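Nicotinate phosphoribosyltransferase (Vibrio cholerae, PDB 4HL7) probably catalyses the ATP-assisted synthesis of nicotinate mononucleotide from nicotinate and phosphoribosyl pyrophosphate, a one-step entry into NAD biosynthesis. Local coordinates at residues L134-V139 and T186-S191; N178-E183 and K344-I349. All coordinates share one frame; numbering follows the deposited sequence.

Contact 1 of 2, residues L134-V139 and T186-S191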
ATOM      1  N   LEU A 134      -8.982  -2.230  -4.524  1.00 15.52           N
ATOM      2  CA  LEU A 134     -10.311  -1.997  -5.099  1.00 16.36           C
ATOM      3  C   LEU A 134     -11.343  -1.986  -3.973  1.00 17.32           C
ATOM      4  O   LEU A 134     -12.240  -1.133  -3.941  1.00 17.67           O
ATOM      5  CB  LEU A 134     -10.691  -3.085  -6.124  1.00 18.22           C
ATOM      6  CG  LEU A 134      -9.707  -3.229  -7.282  1.00 16.74           C
ATOM      7  CD1 LEU A 134     -10.035  -4.467  -8.140  1.00 17.61           C
ATOM      8  CD2 LEU A 134      -9.634  -1.940  -8.095  1.00 19.12           C
ATOM      9  N   VAL A 135     -11.235  -2.964  -3.077  1.00 16.40           N
ATOM     10  CA  VAL A 135     -12.176  -3.045  -1.964  1.00 17.44           C
ATOM     11  C   VAL A 135     -11.970  -1.840  -1.048  1.00 18.19           C
ATOM     12  O   VAL A 135     -12.923  -1.222  -0.636  1.00 18.74           O
ATOM     13  CB  VAL A 135     -12.064  -4.401  -1.179  1.00 17.29           C
ATOM     14  CG1 VAL A 135     -12.964  -4.381   0.080  1.00 18.15           C
ATOM     15  CG2 VAL A 135     -12.448  -5.592  -2.084  1.00 17.99           C
HETATM   16  N   MSE A 136     -10.720  -1.475  -0.763  1.00 17.31           N
HETATM   17  CA  MSE A 136     -10.489  -0.299   0.162  1.00 17.43           C
HETATM   18  C   MSE A 136     -11.046   0.943  -0.438  1.00 18.22           C
HETATM   19  O   MSE A 136     -11.718   1.680   0.254  1.00 17.76           O
HETATM   20  CB  MSE A 136      -8.992  -0.195   0.509  1.00 17.63           C
HETATM   21  CG  MSE A 136      -8.671  -1.372   1.373  1.00 18.58           C
HETATM   22 SE   MSE A 136      -6.706  -1.352   1.668  1.00 23.88          SE
HETATM   23  CE  MSE A 136      -6.637   0.218   2.870  1.00 20.84           C
ATOM     24  N   ALA A 137     -10.878   1.132  -1.771  1.00 19.27           N
ATOM     25  CA  ALA A 137     -11.355   2.353  -2.490  1.00 17.90           C
ATOM     26  C   ALA A 137     -12.857   2.439  -2.529  1.00 19.19           C
ATOM     27  O   ALA A 137     -13.454   3.543  -2.437  1.00 17.95           O
ATOM     28  CB  ALA A 137     -10.780   2.446  -3.900  1.00 18.94           C
ATOM     29  N   ILE A 138     -13.465   1.260  -2.651  1.00 19.02           N
ATOM     30  CA  ILE A 138     -14.905   1.152  -2.665  1.00 20.68           C
ATOM     31  C   ILE A 138     -15.445   1.503  -1.274  1.00 19.86           C
ATOM     32  O   ILE A 138     -16.344   2.289  -1.166  1.00 20.25           O
ATOM     33  CB  ILE A 138     -15.321  -0.306  -3.044  1.00 19.72           C
ATOM     34  CG1 ILE A 138     -15.241  -0.489  -4.585  1.00 19.52           C
ATOM     35  CG2 ILE A 138     -16.755  -0.601  -2.528  1.00 20.42           C
ATOM     36  CD1 ILE A 138     -15.213  -1.978  -4.997  1.00 19.27           C
ATOM     37  N   VAL A 139     -14.917   0.879  -0.225  1.00 19.96           N
ATOM     38  CA  VAL A 139     -15.431   1.172   1.128  1.00 22.06           C
ATOM     39  C   VAL A 139     -15.244   2.651   1.479  1.00 21.11           C
ATOM     40  O   VAL A 139     -16.159   3.282   1.953  1.00 21.71           O
ATOM     41  CB  VAL A 139     -14.795   0.298   2.233  1.00 21.38           C
ATOM     42  CG1 VAL A 139     -15.337   0.675   3.626  1.00 24.78           C
ATOM     43  CG2 VAL A 139     -15.093  -1.185   1.983  1.00 22.10           C
ATOM     44  N   THR A 186      -4.399   5.897  -3.625  1.00 18.35           N
ATOM     45  CA  THR A 186      -5.564   5.209  -4.173  1.00 16.76           C
ATOM     46  C   THR A 186      -6.439   4.500  -3.082  1.00 17.14           C
ATOM     47  O   THR A 186      -7.681   4.596  -3.083  1.00 17.75           O
ATOM     48  CB  THR A 186      -5.061   4.130  -5.176  1.00 16.81           C
ATOM     49  OG1 THR A 186      -4.427   4.769  -6.298  1.00 17.93           O
ATOM     50  CG2 THR A 186      -6.234   3.212  -5.662  1.00 18.13           C
ATOM     51  N   ARG A 187      -5.783   3.706  -2.222  1.00 17.79           N
ATOM     52  CA  ARG A 187      -6.511   2.830  -1.271  1.00 18.23           C
ATOM     53  C   ARG A 187      -7.367   3.577  -0.274  1.00 21.15           C
ATOM     54  O   ARG A 187      -8.400   3.050   0.180  1.00 22.04           O
ATOM     55  CB  ARG A 187      -5.567   1.885  -0.516  1.00 20.03           C
ATOM     56  CG  ARG A 187      -4.541   2.575   0.399  1.00 23.01           C
ATOM     57  CD  ARG A 187      -3.513   1.566   0.895  1.00 25.48           C
ATOM     58  NE  ARG A 187      -2.871   0.877  -0.201  1.00 26.57           N
ATOM     59  CZ  ARG A 187      -2.521  -0.410  -0.157  1.00 26.28           C
ATOM     60  NH1 ARG A 187      -2.779  -1.098   0.939  1.00 28.04           N
ATOM     61  NH2 ARG A 187      -1.956  -1.003  -1.223  1.00 22.08           N
ATOM     62  N   ARG A 188      -6.997   4.827   0.031  1.00 20.35           N
ATOM     63  CA  ARG A 188      -7.883   5.573   0.982  1.00 23.15           C
ATOM     64  C   ARG A 188      -8.346   6.911   0.448  1.00 21.10           C
ATOM     65  O   ARG A 188      -8.583   7.857   1.205  1.00 21.69           O
ATOM     66  CB  ARG A 188      -7.271   5.694   2.392  1.00 28.25           C
ATOM     67  CG  ARG A 188      -7.445   4.449   3.286  1.00 31.61           C
ATOM     68  CD  ARG A 188      -6.452   4.534   4.466  1.00 34.24           C
ATOM     69  NE  ARG A 188      -6.162   3.260   5.142  1.00 35.18           N
ATOM     70  CZ  ARG A 188      -5.051   2.521   4.975  1.00 35.36           C
ATOM     71  NH1 ARG A 188      -4.100   2.868   4.088  1.00 31.31           N
ATOM     72  NH2 ARG A 188      -4.901   1.396   5.693  1.00 37.58           N
ATOM     73  N   ARG A 189      -8.543   6.972  -0.859  1.00 19.39           N
ATOM     74  CA  ARG A 189      -9.014   8.233  -1.450  1.00 18.40           C
ATOM     75  C   ARG A 189     -10.412   8.580  -0.982  1.00 18.84           C
ATOM     76  O   ARG A 189     -11.226   7.695  -0.678  1.00 18.62           O
ATOM     77  CB  ARG A 189      -9.002   8.188  -2.974  1.00 18.17           C
ATOM     78  CG  ARG A 189      -9.949   7.125  -3.594  1.00 18.45           C
ATOM     79  CD  ARG A 189      -9.409   6.774  -4.956  1.00 18.22           C
ATOM     80  NE  ARG A 189     -10.328   5.838  -5.597  1.00 17.63           N
ATOM     81  CZ  ARG A 189     -10.063   5.211  -6.731  1.00 19.48           C
ATOM     82  NH1 ARG A 189      -8.923   5.481  -7.390  1.00 18.10           N
ATOM     83  NH2 ARG A 189     -10.980   4.367  -7.249  1.00 18.63           N
ATOM     84  N   PHE A 190     -10.733   9.876  -0.971  1.00 18.79           N
ATOM     85  CA  PHE A 190     -12.097  10.290  -0.675  1.00 20.10           C
ATOM     86  C   PHE A 190     -13.052   9.722  -1.774  1.00 20.06           C
ATOM     87  O   PHE A 190     -14.160   9.261  -1.469  1.00 18.45           O
ATOM     88  CB  PHE A 190     -12.187  11.826  -0.685  1.00 19.61           C
ATOM     89  CG  PHE A 190     -13.568  12.361  -0.366  1.00 20.84           C
ATOM     90  CD1 PHE A 190     -13.949  12.603   0.968  1.00 21.86           C
ATOM     91  CD2 PHE A 190     -14.463  12.679  -1.378  1.00 20.76           C
ATOM     92  CE1 PHE A 190     -15.208  13.071   1.258  1.00 21.40           C
ATOM     93  CE2 PHE A 190     -15.745  13.166  -1.083  1.00 22.53           C
ATOM     94  CZ  PHE A 190     -16.108  13.360   0.241  1.00 22.31           C
ATOM     95  N   SER A 191     -12.589   9.778  -3.039  1.00 18.34           N
ATOM     96  CA  SER A 191     -13.334   9.314  -4.188  1.00 19.08           C
ATOM     97  C   SER A 191     -12.347   9.229  -5.352  1.00 19.00           C
ATOM     98  O   SER A 191     -11.283   9.834  -5.295  1.00 18.26           O
ATOM     99  CB  SER A 191     -14.514  10.257  -4.521  1.00 20.36           C
ATOM    100  OG  SER A 191     -14.024  11.514  -4.988  1.00 21.30           O
TER
HETATM  101  O   HOH W   1     -12.925   5.109  -4.742  1.00 20.50           O

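Contact 2 of 2, residues N178-E183 and K344-I349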
ATOM      1  N   ASN A 178      15.895  18.501  -3.151  1.00 21.32           N
ATOM      2  CA  ASN A 178      15.698  17.033  -3.204  1.00 21.53           C
ATOM      3  C   ASN A 178      14.271  16.584  -2.827  1.00 23.25           C
ATOM      4  O   ASN A 178      14.045  15.399  -2.510  1.00 23.79           O
ATOM      5  CB  ASN A 178      16.769  16.228  -2.396  1.00 20.04           C
ATOM      6  CG  ASN A 178      16.762  16.535  -0.874  1.00 18.87           C
ATOM      7  OD1 ASN A 178      16.390  17.644  -0.459  1.00 21.03           O
ATOM      8  ND2 ASN A 178      17.290  15.633  -0.091  1.00 17.85           N
ATOM      9  N   PHE A 179      13.306  17.516  -2.883  1.00 21.63           N
ATOM     10  CA  PHE A 179      11.920  17.095  -2.624  1.00 20.79           C
ATOM     11  C   PHE A 179      11.415  16.278  -3.842  1.00 21.66           C
ATOM     12  O   PHE A 179      11.565  16.702  -5.005  1.00 20.45           O
ATOM     13  CB  PHE A 179      10.998  18.303  -2.377  1.00 19.94           C
ATOM     14  CG  PHE A 179       9.542  17.920  -2.183  1.00 19.91           C
ATOM     15  CD1 PHE A 179       9.103  17.315  -0.967  1.00 20.16           C
ATOM     16  CD2 PHE A 179       8.633  18.087  -3.207  1.00 20.30           C
ATOM     17  CE1 PHE A 179       7.774  16.922  -0.812  1.00 22.00           C
ATOM     18  CE2 PHE A 179       7.274  17.748  -3.042  1.00 21.32           C
ATOM     19  CZ  PHE A 179       6.862  17.132  -1.842  1.00 22.22           C
ATOM     20  N   SER A 180      10.847  15.105  -3.573  1.00 18.74           N
ATOM     21  CA  SER A 180      10.318  14.214  -4.625  1.00 19.57           C
ATOM     22  C   SER A 180       9.059  13.522  -4.058  1.00 18.29           C
ATOM     23  O   SER A 180       9.087  13.043  -2.921  1.00 19.01           O
ATOM     24  CB  SER A 180      11.328  13.110  -4.867  1.00 19.46           C
ATOM     25  OG  SER A 180      10.795  12.239  -5.835  1.00 20.05           O
ATOM     26  N   LEU A 181       7.987  13.470  -4.847  1.00 18.77           N
ATOM     27  CA  LEU A 181       6.684  13.021  -4.345  1.00 19.63           C
ATOM     28  C   LEU A 181       6.230  11.818  -5.186  1.00 19.57           C
ATOM     29  O   LEU A 181       6.275  11.863  -6.431  1.00 19.71           O
ATOM     30  CB  LEU A 181       5.658  14.189  -4.468  1.00 19.88           C
ATOM     31  CG  LEU A 181       4.245  13.952  -3.942  1.00 24.25           C
ATOM     32  CD1 LEU A 181       4.295  13.508  -2.478  1.00 23.09           C
ATOM     33  CD2 LEU A 181       3.402  15.218  -4.024  1.00 23.98           C
ATOM     34  N   THR A 182       5.864  10.726  -4.525  1.00 19.32           N
ATOM     35  CA  THR A 182       5.240   9.611  -5.232  1.00 17.72           C
ATOM     36  C   THR A 182       3.801   9.504  -4.727  1.00 18.68           C
ATOM     37  O   THR A 182       3.558   9.317  -3.516  1.00 17.56           O
ATOM     38  CB  THR A 182       5.954   8.300  -4.952  1.00 19.61           C
ATOM     39  OG1 THR A 182       7.329   8.400  -5.397  1.00 20.34           O
ATOM     40  CG2 THR A 182       5.295   7.178  -5.767  1.00 20.47           C
ATOM     41  N   GLU A 183       2.844   9.683  -5.609  1.00 17.78           N
ATOM     42  CA  GLU A 183       1.464   9.667  -5.129  1.00 20.01           C
ATOM     43  C   GLU A 183       1.016   8.230  -4.858  1.00 20.42           C
ATOM     44  O   GLU A 183       1.201   7.377  -5.689  1.00 19.79           O
ATOM     45  CB  GLU A 183       0.580  10.358  -6.164  1.00 20.97           C
ATOM     46  CG  GLU A 183      -0.829  10.594  -5.674  1.00 20.83           C
ATOM     47  CD  GLU A 183      -1.769   9.358  -5.835  1.00 23.82           C
ATOM     48  OE1 GLU A 183      -1.527   8.461  -6.692  1.00 22.94           O
ATOM     49  OE2 GLU A 183      -2.748   9.282  -5.062  1.00 25.09           O
ATOM     50  N   LYS A 344      19.341   8.909  -2.297  1.00 17.90           N
ATOM     51  CA  LYS A 344      18.233   9.464  -3.082  1.00 17.68           C
ATOM     52  C   LYS A 344      16.962   9.210  -2.293  1.00 15.91           C
ATOM     53  O   LYS A 344      16.882   8.220  -1.603  1.00 17.15           O
ATOM     54  CB  LYS A 344      18.118   8.757  -4.428  1.00 18.89           C
ATOM     55  CG  LYS A 344      19.239   9.061  -5.401  1.00 20.21           C
ATOM     56  CD  LYS A 344      19.047   8.323  -6.750  1.00 23.47           C
ATOM     57  CE  LYS A 344      18.959   6.801  -6.524  1.00 29.77           C
ATOM     58  NZ  LYS A 344      18.955   6.001  -7.815  1.00 31.31           N
ATOM     59  N   ILE A 345      15.985  10.132  -2.389  1.00 17.44           N
ATOM     60  CA  ILE A 345      14.776   9.952  -1.646  1.00 16.68           C
ATOM     61  C   ILE A 345      13.515  10.312  -2.444  1.00 16.18           C
ATOM     62  O   ILE A 345      13.533  11.115  -3.401  1.00 16.21           O
ATOM     63  CB  ILE A 345      14.781  10.798  -0.341  1.00 17.59           C
ATOM     64  CG1 ILE A 345      14.657  12.303  -0.685  1.00 17.59           C
ATOM     65  CG2 ILE A 345      15.989  10.472   0.484  1.00 16.19           C
ATOM     66  CD1 ILE A 345      14.770  13.215   0.560  1.00 20.35           C
ATOM     67  N   SER A 346      12.404   9.728  -2.007  1.00 15.65           N
ATOM     68  CA  SER A 346      11.107  10.168  -2.457  1.00 15.90           C
ATOM     69  C   SER A 346      10.096   9.887  -1.336  1.00 15.51           C
ATOM     70  O   SER A 346      10.324   9.014  -0.470  1.00 14.67           O
ATOM     71  CB  SER A 346      10.681   9.433  -3.741  1.00 16.49           C
ATOM     72  OG  SER A 346       9.545  10.105  -4.315  1.00 18.51           O
ATOM     73  N   PHE A 347       8.984  10.644  -1.343  1.00 15.02           N
ATOM     74  CA  PHE A 347       7.945  10.497  -0.291  1.00 16.07           C
ATOM     75  C   PHE A 347       6.678   9.898  -0.860  1.00 15.33           C
ATOM     76  O   PHE A 347       6.093  10.485  -1.726  1.00 17.15           O
ATOM     77  CB  PHE A 347       7.673  11.895   0.288  1.00 14.96           C
ATOM     78  CG  PHE A 347       8.940  12.477   0.888  1.00 16.94           C
ATOM     79  CD1 PHE A 347       9.752  13.361   0.144  1.00 16.82           C
ATOM     80  CD2 PHE A 347       9.396  12.016   2.118  1.00 16.89           C
ATOM     81  CE1 PHE A 347      10.989  13.804   0.682  1.00 18.98           C
ATOM     82  CE2 PHE A 347      10.630  12.475   2.639  1.00 17.74           C
ATOM     83  CZ  PHE A 347      11.405  13.348   1.902  1.00 17.81           C
ATOM     84  N   GLY A 348       6.319   8.698  -0.396  1.00 15.29           N
ATOM     85  CA  GLY A 348       5.115   8.042  -0.854  1.00 19.18           C
ATOM     86  C   GLY A 348       3.982   8.482   0.039  1.00 19.09           C
ATOM     87  O   GLY A 348       3.881   8.017   1.180  1.00 19.80           O
ATOM     88  N   ILE A 349       3.132   9.369  -0.468  1.00 17.13           N
ATOM     89  CA  ILE A 349       2.048   9.963   0.344  1.00 17.19           C
ATOM     90  C   ILE A 349       0.633   9.554  -0.129  1.00 18.51           C
ATOM     91  O   ILE A 349       0.355   9.541  -1.339  1.00 17.62           O
ATOM     92  CB  ILE A 349       2.182  11.464   0.371  1.00 19.10           C
ATOM     93  CG1 ILE A 349       3.641  11.815   0.791  1.00 18.66           C
ATOM     94  CG2 ILE A 349       1.136  12.046   1.321  1.00 20.59           C
ATOM     95  CD1 ILE A 349       3.885  13.331   1.052  1.00 21.05           C
TER
HETATM   96  O   HOH W   2      14.493  13.436  -4.088  1.00 21.12           O

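Contact 1 of 2, residues L134-V139 and T186-S191
M136, a selenomethionine, and A137 turn one side of helix 131-147 toward the three consecutive arginines R187, R188 and R189. Most of the apolar contact comes from M136. Its CB sits 3.3 Å from the carbonyl O of R187, and the rest of the side chain runs beside that of R187, both pointing the same way. A bend at chi3 (71°) places CE 3.9 Å from R187 CB, with R187 CG and CD about as near. The same methyl covers one face of the R188 guanidinium, centred over it and 3.4 Å above its plane. The methyl thus sits in the corner formed by the aliphatic part of R187 and the flat end of R188, and I373, I375 and L43 of the antiparallel sheet also touch M136. A137 CB lies 3.8 Å from R189 NE and also approaches the carbonyl O of T186.

The segment 186-191 is the loop that follows strand 181-183 of the parallel sheet and leads into helix 192-205, where S191 is the N-cap. The contact thus joins a helix of the N-terminal family region to a loop at the C-terminal end of a barrel strand.

No direct hydrogen bond crosses between the segments; a water does the bridging. It donates to A137 O at 2.8 Å and accepts from R189 NE at 2.8 Å, lying in the guanidinium plane at its edge.

The charged ends are held by other partners: R187 makes salt bridges to D20 and E132, R189 NH1 makes a salt bridge to D18 and a hydrogen bond to Q195 OE1, and R188 NH2 bonds to I373 O. A bound sulfate lies about 5 Å from the R188 side chain.

Contact 2 of 2, residues N178-E183 and K344-I349
N178 lays its amide against I345, ND2 to CD1 3.6 Å, and also uses that ND2 to bond the carbonyl of C336. The backbones here are bridged by a water that donates 2.6 Å bonds to N178 O and I345 O. F179 brings its ring obliquely to F347, and L333 of helix 329-339 packs on it too.

From S180 onward the chains pair directly. S180 O accepts from F347 N and also lies at the edge of the F347 ring, 3.2 Å from CD1. S180 OG, anti to its backbone N (chi1 178°), is hydrogen-bonded to S346 OG. L181 faces the other way, with F347 and I349; its CD1 meets I349 CD1 at 3.6 Å, the two side chains crossing at about a right angle. T182 N gives a nearly straight bond (173°) to F347 O, T182 O takes I349 N at 3.1 Å, and T182 OG1 is hydrogen-bonded to S346 OG at 3.0 Å. E183, opposite I349, sends its carboxylate to T213, G185 and Q195.

This is parallel pairing of neighbouring strands in the six-stranded sheet of the TIM-barrel-like region. L181, F347 and I349 pack apolar groups on the face that also carries E183. S346 OG is gripped by two hydroxyls, a polar chain of three on the side of T182. With one proton it can donate to at most one of them, so the directions of the two bonds are coupled.

Overall arrangement
Both contacts are buried, but they join different levels of the fold. Contact 2 lies within the parallel sheet, pairing strand 181-183 with a strand far along the sequence, and rests on direct backbone bonds backed by linked hydroxyls. The second segment of contact 1, 186-191, starts three residues after that strand ends and packs on segment 134-139 of the N-terminal family region. With no direct hydrogen bond between its segments, contact 1 depends on selenomethionine and alanine packing against arginines and on a single water. The centres of the two contacts lie about 22 Å apart. Q195 of helix 192-205 connects them chemically, accepting from R189 and donating to E183 and T186.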